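Local coordinates for protein periplasmic sensor hybrid histidine kinase (Anaeromyxobacter dehalogenans, PDB 4K0D) that probably senses periplasmic signals through the helical-bundle domain that forms this chain, and probably passes phosphate from ATP to a protein histidine, at residues 118-121 / 122-126. Residues are numbered along the deposited sequence; the frame is centred on the assembly and turned at random.
Sequences PMRE and ELLSL. With NA (sodium ion), chain L.
Glu121 OE1 binds a sodium ion at 2.4 Å. The backbone O of Glu121 accepts a hydrogen bond from Ser125 N at 2.9 Å. Residues 118-126 form about two and a half turns of helix 117-145 in the helical-bundle periplasmic sensor domain. Glu121 is also a zinc ligand of this protein, though no zinc is bound to it in this chain. Its second oxygen, OE2, forms a salt bridge with Arg120 NE at 3.0 Å. Arg120 NH2 also donates to OE2, so two nitrogens grip one oxygen side-on, and OE2 lies close to the guanidinium plane. NE meets the anti lone pair of OE2, while NH2 approaches from above the carboxylate plane. A leucine in place of Arg120 would probably leave OE2 without these two donors and the carboxylate freer to turn at the sodium ion. Three more i to i+4 bonds run along the backbone, the shortest from Leu124 N to Arg120 O at 2.8 Å. Leu123 and Leu124 face Val30 of helix 16-42. Met119, a selenomethionine, packs on Pro88 and Phe89 of helix 73-102. Arg120 also touches Leu146 of the second subunit. Leu124 CG lies anti to its carbonyl carbon (chi1 -68°) and CD1 anti to CA (chi2 173°), which brings CD1 to 3.7 Å from Arg120 CG.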
ATOM      1  N   PRO B 118     -21.373   9.725   4.882  1.00 43.64           N
ATOM      2  CA  PRO B 118     -21.482   9.913   3.429  1.00 35.49           C
ATOM      3  C   PRO B 118     -20.174  10.455   2.907  1.00 34.32           C
ATOM      4  O   PRO B 118     -19.741  10.065   1.838  1.00 35.30           O
ATOM      5  CB  PRO B 118     -22.553  11.005   3.267  1.00 38.56           C
ATOM      6  CG  PRO B 118     -23.269  11.097   4.539  1.00 37.83           C
ATOM      7  CD  PRO B 118     -22.426  10.450   5.627  1.00 44.78           C
HETATM    8  N   MSE B 119     -19.572  11.367   3.671  1.00 40.40           N
HETATM    9  CA  MSE B 119     -18.351  12.023   3.261  1.00 36.86           C
HETATM   10  C   MSE B 119     -17.222  11.053   3.342  1.00 32.46           C
HETATM   11  O   MSE B 119     -16.376  11.018   2.449  1.00 34.32           O
HETATM   12  CB  MSE B 119     -18.060  13.219   4.139  1.00 38.78           C
HETATM   13  CG  MSE B 119     -19.204  14.206   4.128  1.00 49.07           C
HETATM   14 SE   MSE B 119     -18.938  15.638   5.464  1.00 53.59          SE
HETATM   15  CE  MSE B 119     -17.930  16.961   4.490  1.00 33.07           C
ATOM     16  N   ARG B 120     -17.235  10.231   4.374  1.00 33.95           N
ATOM     17  CA  ARG B 120     -16.237   9.179   4.506  1.00 32.73           C
ATOM     18  C   ARG B 120     -16.288   8.263   3.263  1.00 36.41           C
ATOM     19  O   ARG B 120     -15.284   8.045   2.599  1.00 32.87           O
ATOM     20  CB  ARG B 120     -16.574   8.361   5.713  1.00 31.96           C
ATOM     21  CG  ARG B 120     -15.695   7.182   5.922  1.00 34.46           C
ATOM     22  CD  ARG B 120     -16.267   6.404   7.109  1.00 42.19           C
ATOM     23  NE  ARG B 120     -17.227   5.377   6.733  1.00 46.44           N
ATOM     24  CZ  ARG B 120     -18.338   5.054   7.412  1.00 46.30           C
ATOM     25  NH1 ARG B 120     -18.678   5.658   8.524  1.00 36.81           N
ATOM     26  NH2 ARG B 120     -19.110   4.080   6.973  1.00 48.58           N
ATOM     27  N   GLU B 121     -17.471   7.738   2.931  1.00 32.65           N
ATOM     28  CA  GLU B 121     -17.564   6.683   1.912  1.00 29.49           C
ATOM     29  C   GLU B 121     -17.200   7.205   0.553  1.00 29.84           C
ATOM     30  O   GLU B 121     -16.648   6.513  -0.257  1.00 33.09           O
ATOM     31  CB  GLU B 121     -18.976   6.124   1.874  1.00 38.02           C
ATOM     32  CG  GLU B 121     -19.266   5.269   3.055  1.00 41.77           C
ATOM     33  CD  GLU B 121     -18.351   4.076   3.102  1.00 47.93           C
ATOM     34  OE1 GLU B 121     -18.297   3.329   2.112  1.00 39.18           O
ATOM     35  OE2 GLU B 121     -17.673   3.882   4.130  1.00 52.08           O
ATOM     36  N   GLU B 122     -17.529   8.449   0.294  1.00 32.70           N
ATOM     37  CA  GLU B 122     -17.229   9.017  -0.976  1.00 31.69           C
ATOM     38  C   GLU B 122     -15.701   9.168  -1.086  1.00 37.37           C
ATOM     39  O   GLU B 122     -15.055   8.758  -2.075  1.00 31.85           O
ATOM     40  CB  GLU B 122     -17.939  10.347  -1.080  1.00 35.73           C
ATOM     41  CG  GLU B 122     -17.705  11.082  -2.339  1.00 41.92           C
ATOM     42  CD  GLU B 122     -18.760  12.160  -2.577  1.00 50.32           C
ATOM     43  OE1 GLU B 122     -19.790  12.172  -1.845  1.00 45.38           O
ATOM     44  OE2 GLU B 122     -18.546  12.980  -3.494  1.00 57.30           O
ATOM     45  N   LEU B 123     -15.106   9.723  -0.057  1.00 33.37           N
ATOM     46  CA  LEU B 123     -13.667   9.912  -0.055  1.00 30.77           C
ATOM     47  C   LEU B 123     -12.988   8.560  -0.179  1.00 29.41           C
ATOM     48  O   LEU B 123     -12.012   8.400  -0.914  1.00 30.87           O
ATOM     49  CB  LEU B 123     -13.272  10.595   1.240  1.00 29.08           C
ATOM     50  CG  LEU B 123     -11.852  11.068   1.371  1.00 31.55           C
ATOM     51  CD1 LEU B 123     -11.250  11.601   0.088  1.00 36.01           C
ATOM     52  CD2 LEU B 123     -11.880  12.155   2.450  1.00 42.46           C
ATOM     53  N   LEU B 124     -13.484   7.562   0.538  1.00 29.35           N
ATOM     54  CA  LEU B 124     -12.797   6.287   0.477  1.00 27.46           C
ATOM     55  C   LEU B 124     -12.979   5.662  -0.893  1.00 34.74           C
ATOM     56  O   LEU B 124     -12.101   4.968  -1.383  1.00 28.79           O
ATOM     57  CB  LEU B 124     -13.324   5.341   1.496  1.00 29.43           C
ATOM     58  CG  LEU B 124     -12.992   5.760   2.924  1.00 37.84           C
ATOM     59  CD1 LEU B 124     -13.716   4.823   3.899  1.00 34.15           C
ATOM     60  CD2 LEU B 124     -11.444   5.735   3.091  1.00 32.27           C
ATOM     61  N   SER B 125     -14.137   5.909  -1.495  1.00 28.94           N
ATOM     62  CA  SER B 125     -14.410   5.346  -2.800  1.00 29.94           C
ATOM     63  C   SER B 125     -13.406   5.928  -3.809  1.00 35.36           C
ATOM     64  O   SER B 125     -12.782   5.185  -4.583  1.00 32.31           O
ATOM     65  CB  SER B 125     -15.838   5.638  -3.227  1.00 31.64           C
ATOM     66  OG  SER B 125     -15.984   5.427  -4.631  1.00 42.44           O
ATOM     67  N   LEU B 126     -13.301   7.261  -3.847  1.00 30.38           N
ATOM     68  CA  LEU B 126     -12.322   7.915  -4.658  1.00 31.04           C
ATOM     69  C   LEU B 126     -10.942   7.321  -4.433  1.00 34.14           C
ATOM     70  O   LEU B 126     -10.215   7.026  -5.377  1.00 28.87           O
ATOM     71  CB  LEU B 126     -12.242   9.387  -4.318  1.00 31.16           C
ATOM     72  CG  LEU B 126     -13.372  10.234  -4.847  1.00 37.37           C
ATOM     73  CD1 LEU B 126     -13.186  11.688  -4.372  1.00 42.33           C
ATOM     74  CD2 LEU B 126     -13.411  10.169  -6.363  1.00 39.66           C
TER
HETATM   75 NA    NA L 204     -17.300   1.210   2.798  1.00 38.93          NA